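Local structure of NikO protein (Streptomyces tendae, 4FQD) at residues 38-43 and 257-262; 43-48 and 109-114. The protein is an enolpyruvyl transferase that draws on phosphoenolpyruvate and is essential for making nikkomycin. The protein carries 4 engineered substitutions. One frame throughout, in Å; residues are numbered along the deposited sequence.

Contact 1: 38-43 and 257-262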
loop_
_atom_site.group_PDB
_atom_site.type_symbol
_atom_site.label_atom_id
_atom_site.label_comp_id
_atom_site.label_asym_id
_atom_site.label_seq_id
_atom_site.Cartn_x
_atom_site.Cartn_y
_atom_site.Cartn_z
ATOM N N VAL A 38 -4.115 -28.192 8.445
ATOM C CA VAL A 38 -2.741 -28.428 8.873
ATOM C C VAL A 38 -2.567 -28.167 10.366
ATOM O O VAL A 38 -2.024 -29.002 11.090
ATOM C CB VAL A 38 -1.750 -27.547 8.085
ATOM C CG1 VAL A 38 -0.376 -27.568 8.739
ATOM C CG2 VAL A 38 -1.672 -28.004 6.634
ATOM N N THR A 39 -3.041 -27.012 10.823
ATOM C CA THR A 39 -2.879 -26.617 12.218
ATOM C C THR A 39 -3.720 -27.466 13.171
ATOM O O THR A 39 -3.322 -27.707 14.310
ATOM C CB THR A 39 -3.209 -25.128 12.427
ATOM O OG1 THR A 39 -4.508 -24.844 11.895
ATOM C CG2 THR A 39 -2.180 -24.255 11.727
ATOM N N THR A 40 -4.880 -27.916 12.705
ATOM C CA THR A 40 -5.737 -28.779 13.510
ATOM C C THR A 40 -5.091 -30.152 13.679
ATOM O O THR A 40 -5.084 -30.718 14.773
ATOM C CB THR A 40 -7.132 -28.943 12.880
ATOM O OG1 THR A 40 -7.748 -27.658 12.738
ATOM C CG2 THR A 40 -8.013 -29.827 13.751
ATOM N N VAL A 41 -4.547 -30.676 12.587
ATOM C CA VAL A 41 -3.842 -31.950 12.612
ATOM C C VAL A 41 -2.569 -31.838 13.446
ATOM O O VAL A 41 -2.231 -32.744 14.210
ATOM C CB VAL A 41 -3.503 -32.428 11.182
ATOM C CG1 VAL A 41 -2.473 -33.545 11.209
ATOM C CG2 VAL A 41 -4.765 -32.881 10.462
ATOM N N ALA A 42 -1.875 -30.712 13.303
ATOM C CA ALA A 42 -0.652 -30.457 14.059
ATOM C C ALA A 42 -0.930 -30.452 15.558
ATOM O O ALA A 42 -0.147 -30.981 16.347
ATOM C CB ALA A 42 -0.029 -29.139 13.631
ATOM N N ALA A 43 -2.052 -29.853 15.942
ATOM C CA ALA A 43 -2.464 -29.819 17.340
ATOM C C ALA A 43 -2.877 -31.208 17.810
ATOM O O ALA A 43 -2.678 -31.569 18.969
ATOM C CB ALA A 43 -3.604 -28.834 17.530
ATOM N N VAL A 257 -12.083 -34.291 20.420
ATOM C CA VAL A 257 -12.505 -33.037 19.804
ATOM C C VAL A 257 -13.270 -33.237 18.498
ATOM O O VAL A 257 -12.847 -33.994 17.624
ATOM C CB VAL A 257 -11.296 -32.113 19.531
ATOM C CG1 VAL A 257 -11.742 -30.831 18.840
ATOM C CG2 VAL A 257 -10.564 -31.796 20.825
ATOM N N ASP A 258 -14.404 -32.551 18.379
ATOM C CA ASP A 258 -15.151 -32.489 17.130
ATOM C C ASP A 258 -15.069 -31.075 16.566
ATOM O O ASP A 258 -15.476 -30.116 17.222
ATOM C CB ASP A 258 -16.614 -32.873 17.353
ATOM C CG ASP A 258 -16.874 -34.349 17.124
ATOM O OD1 ASP A 258 -15.927 -35.151 17.258
ATOM O OD2 ASP A 258 -18.028 -34.706 16.807
ATOM N N VAL A 259 -14.540 -30.945 15.355
ATOM C CA VAL A 259 -14.375 -29.628 14.750
ATOM C C VAL A 259 -14.761 -29.604 13.270
ATOM O O VAL A 259 -14.378 -30.483 12.497
ATOM C CB VAL A 259 -12.930 -29.097 14.942
ATOM C CG1 VAL A 259 -11.912 -30.095 14.413
ATOM C CG2 VAL A 259 -12.761 -27.737 14.280
ATOM N N THR A 260 -15.541 -28.598 12.889
ATOM C CA THR A 260 -15.906 -28.392 11.495
ATOM C C THR A 260 -15.081 -27.253 10.906
ATOM O O THR A 260 -15.208 -26.103 11.328
ATOM C CB THR A 260 -17.400 -28.061 11.351
ATOM O OG1 THR A 260 -18.180 -29.102 11.951
ATOM C CG2 THR A 260 -17.777 -27.931 9.884
ATOM N N LEU A 261 -14.234 -27.579 9.934
ATOM C CA LEU A 261 -13.325 -26.599 9.346
ATOM C C LEU A 261 -14.044 -25.422 8.701
ATOM O O LEU A 261 -15.110 -25.575 8.104
ATOM C CB LEU A 261 -12.410 -27.256 8.311
ATOM C CG LEU A 261 -11.326 -28.197 8.832
ATOM C CD1 LEU A 261 -10.451 -28.686 7.687
ATOM C CD2 LEU A 261 -10.488 -27.519 9.902
ATOM N N ILE A 262 -13.445 -24.245 8.834
ATOM C CA ILE A 262 -13.909 -23.058 8.134
ATOM C C ILE A 262 -13.681 -23.274 6.638
ATOM O O ILE A 262 -12.669 -23.857 6.244
ATOM C CB ILE A 262 -13.164 -21.796 8.644
ATOM C CG1 ILE A 262 -13.714 -20.521 8.004
ATOM C CG2 ILE A 262 -11.663 -21.912 8.412
ATOM C CD1 ILE A 262 -13.127 -19.255 8.589
#
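Thr-40 points its side chain at the strand that carries Val-259 and lets its two branches meet two different residues. The methyl Thr-40 CG2 lies 4.0 Å from CG1 of Val-259, a contact of two methyl groups whose side chains pass each other in opposite directions. The other branch, the hydroxyl Thr-40 OG1, faces the end of Leu-261, whose CD2 comes to 3.9 Å. This second touch is a van der Waals one; the polar end is used on the carbonyl of Ser-36, one turn earlier in the same helix. With chi1 of Thr-40 at -59°, OG1 stands beside its own backbone N, where it can serve that bond, while CG2 extends anti to N and reaches Val-259. Val-259 aims its CB at the helix too, and CG1 takes the crowded position between N and the carbonyl carbon. In the alpha/beta inverse barrel of the EPSP synthase family, helices are packed inside and sheets outside. Here helix 34-44 is an inner helix, and strand 257-260 is the edge strand of a four-stranded sheet, paired in parallel with strand 50-54 through backbone bonds from Val-259 to Arg-52 and Glu-54. Asp-258 and Thr-260, next to Val-259, are exposed. Leu-261, just past the strand, sets off in another direction at CB; with CD1 extended, the other branch, CD2, is the one turned to Thr-40. Ile-53 of the adjoining strand touches both Thr-40 and Leu-261, and on other flanks of the helix Val-41 packs on Leu-65 and Phe-69, and Thr-39 on Met-224.

Contact 2: 43-48 and 109-114. With SO4 (sulfate ion), chain C.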
loop_
_atom_site.group_PDB
_atom_site.type_symbol
_atom_site.label_atom_id
_atom_site.label_comp_id
_atom_site.label_asym_id
_atom_site.label_seq_id
_atom_site.Cartn_x
_atom_site.Cartn_y
_atom_site.Cartn_z
ATOM N N ALA A 43 -2.052 -29.853 15.942
ATOM C CA ALA A 43 -2.464 -29.819 17.340
ATOM C C ALA A 43 -2.877 -31.208 17.810
ATOM O O ALA A 43 -2.678 -31.569 18.969
ATOM C CB ALA A 43 -3.604 -28.834 17.530
ATOM N N ALA A 44 -3.451 -31.984 16.896
ATOM C CA ALA A 44 -3.886 -33.343 17.200
ATOM C C ALA A 44 -2.696 -34.274 17.408
ATOM O O ALA A 44 -2.771 -35.232 18.175
ATOM C CB ALA A 44 -4.782 -33.869 16.090
ATOM N N ALA A 45 -1.596 -33.978 16.722
ATOM C CA ALA A 45 -0.396 -34.805 16.795
ATOM C C ALA A 45 0.258 -34.742 18.172
ATOM O O ALA A 45 1.048 -35.616 18.533
ATOM C CB ALA A 45 0.594 -34.391 15.719
ATOM N N THR A 46 -0.072 -33.706 18.935
ATOM C CA THR A 46 0.494 -33.525 20.265
ATOM C C THR A 46 -0.365 -34.200 21.327
ATOM O O THR A 46 0.073 -34.392 22.462
ATOM C CB THR A 46 0.605 -32.031 20.624
ATOM O OG1 THR A 46 -0.701 -31.504 20.885
ATOM C CG2 THR A 46 1.249 -31.251 19.489
ATOM N N ALA A 47 -1.587 -34.565 20.952
ATOM C CA ALA A 47 -2.570 -35.044 21.918
ATOM C C ALA A 47 -2.649 -36.566 22.012
ATOM O O ALA A 47 -2.025 -37.287 21.233
ATOM C CB ALA A 47 -3.942 -34.466 21.601
ATOM N N SER A 48 -3.427 -37.039 22.981
ATOM C CA SER A 48 -3.667 -38.464 23.167
ATOM C C SER A 48 -5.156 -38.745 23.030
ATOM O O SER A 48 -5.689 -39.655 23.665
ATOM C CB SER A 48 -3.184 -38.913 24.546
ATOM O OG SER A 48 -1.845 -38.515 24.778
ATOM N N LEU A 109 5.850 -29.666 8.646
ATOM C CA LEU A 109 6.762 -28.862 9.453
ATOM C C LEU A 109 6.203 -28.575 10.841
ATOM O O LEU A 109 6.955 -28.417 11.802
ATOM C CB LEU A 109 7.081 -27.544 8.742
ATOM C CG LEU A 109 8.011 -27.622 7.532
ATOM C CD1 LEU A 109 8.112 -26.270 6.847
ATOM C CD2 LEU A 109 9.383 -28.104 7.960
ATOM N N TYR A 110 4.881 -28.510 10.945
ATOM C CA TYR A 110 4.235 -28.183 12.210
ATOM C C TYR A 110 3.948 -29.429 13.046
ATOM O O TYR A 110 3.208 -29.375 14.028
ATOM C CB TYR A 110 2.960 -27.373 11.967
ATOM C CG TYR A 110 3.215 -26.101 11.188
ATOM C CD1 TYR A 110 3.876 -25.029 11.773
ATOM C CD2 TYR A 110 2.805 -25.976 9.868
ATOM C CE1 TYR A 110 4.120 -23.868 11.069
ATOM C CE2 TYR A 110 3.043 -24.815 9.154
ATOM C CZ TYR A 110 3.701 -23.765 9.759
ATOM O OH TYR A 110 3.941 -22.608 9.056
ATOM N N LEU A 111 4.544 -30.547 12.646
ATOM C CA LEU A 111 4.476 -31.777 13.423
ATOM C C LEU A 111 5.676 -31.848 14.357
ATOM O O LEU A 111 5.702 -32.649 15.290
ATOM C CB LEU A 111 4.460 -32.997 12.501
ATOM C CG LEU A 111 3.226 -33.166 11.616
ATOM C CD1 LEU A 111 3.408 -34.333 10.657
ATOM C CD2 LEU A 111 1.986 -33.362 12.469
ATOM N N LEU A 112 6.665 -31.000 14.092
ATOM C CA LEU A 112 7.886 -30.935 14.897
ATOM C C LEU A 112 7.676 -30.718 16.405
ATOM O O LEU A 112 8.354 -31.358 17.211
ATOM C CB LEU A 112 8.858 -29.891 14.332
ATOM C CG LEU A 112 9.454 -30.199 12.959
ATOM C CD1 LEU A 112 10.403 -29.092 12.525
ATOM C CD2 LEU A 112 10.164 -31.543 12.977
ATOM N N PRO A 113 6.758 -29.808 16.795
ATOM C CA PRO A 113 6.510 -29.666 18.235
ATOM C C PRO A 113 5.997 -30.954 18.873
ATOM O O PRO A 113 6.341 -31.247 20.016
ATOM C CB PRO A 113 5.426 -28.588 18.293
ATOM C CG PRO A 113 5.649 -27.777 17.076
ATOM C CD PRO A 113 6.067 -28.757 16.024
ATOM N N ALA A 114 5.188 -31.710 18.139
ATOM C CA ALA A 114 4.668 -32.978 18.639
ATOM C C ALA A 114 5.777 -34.019 18.756
ATOM O O ALA A 114 5.847 -34.755 19.739
ATOM C CB ALA A 114 3.558 -33.488 17.736
HETATM S S SO4 C . 2.542 -20.643 6.726
HETATM O O1 SO4 C . 2.312 -20.582 8.166
HETATM O O2 SO4 C . 2.336 -22.011 6.258
HETATM O O3 SO4 C . 1.606 -19.750 6.051
HETATM O O4 SO4 C . 3.911 -20.226 6.433
#
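Two torsions set up the meeting of Ala-45 and Thr-46 with Leu-111 and Ala-114. In Leu-111, chi1 of -66° sets CG beside the backbone N; CD1 is the extended branch, and the other, CD2, meets the methyl of Ala-45, 3.7 Å from its CB. In Thr-46, chi1 of 73° puts OG1 between N and the carbonyl carbon and leaves CG2 beside N, where that methyl sits 3.7 Å from CB of Ala-114. Ala-114 also presses against the backbone of its partner: its CB is 3.4 Å from the carbonyl O of Ala-45, and the CA atoms of Thr-46 and Ala-114 approach to 4.5 Å. The small side chains of Ala-45 and Ala-114 are consistent with so close an approach. Around the close of helix 34-44 the chain makes a type I turn from Ala-44 to Ala-47, closed by Ala-47 N to Ala-44 O at 3.1 Å. Thr-46 OG1 donates back to Ala-43 O, just ahead of the turn, at 2.8 Å and 27° out of the carbonyl plane. At the other end of 109-114, Tyr-110 OH lies 2.7 Å from O1 of a sulfate, at most a weak hydrogen bond; this ion, probably from the crystallisation liquor, is also held by Ser-193 and Lys-197 of helix 192-204. No hydrogen bond crosses between the two segments, so apolar packing joins them, while the polar end of Thr-46 is bonded back to Ala-43 O.

Both contacts are buried and both use helix 34-44, sharing Ala-43, but contact 2 lies farther out, its centre about 19 Å from the centre of the chain against about 14 Å for contact 1. Contact 1 sets one face of the helix against the face of the outermost strand of a sheet through branched side chains; contact 2 sets residues 45-46 against 111-114, mostly through alanine methyls at closer range. Neither has a hydrogen bond across it, and in each a threonine sends its hydroxyl to a carbonyl of helix 34-44 (Ser-36 O, Ala-43 O). The two also touch directly: Val-38 CG1 packs 3.7 Å from Tyr-110 CD2.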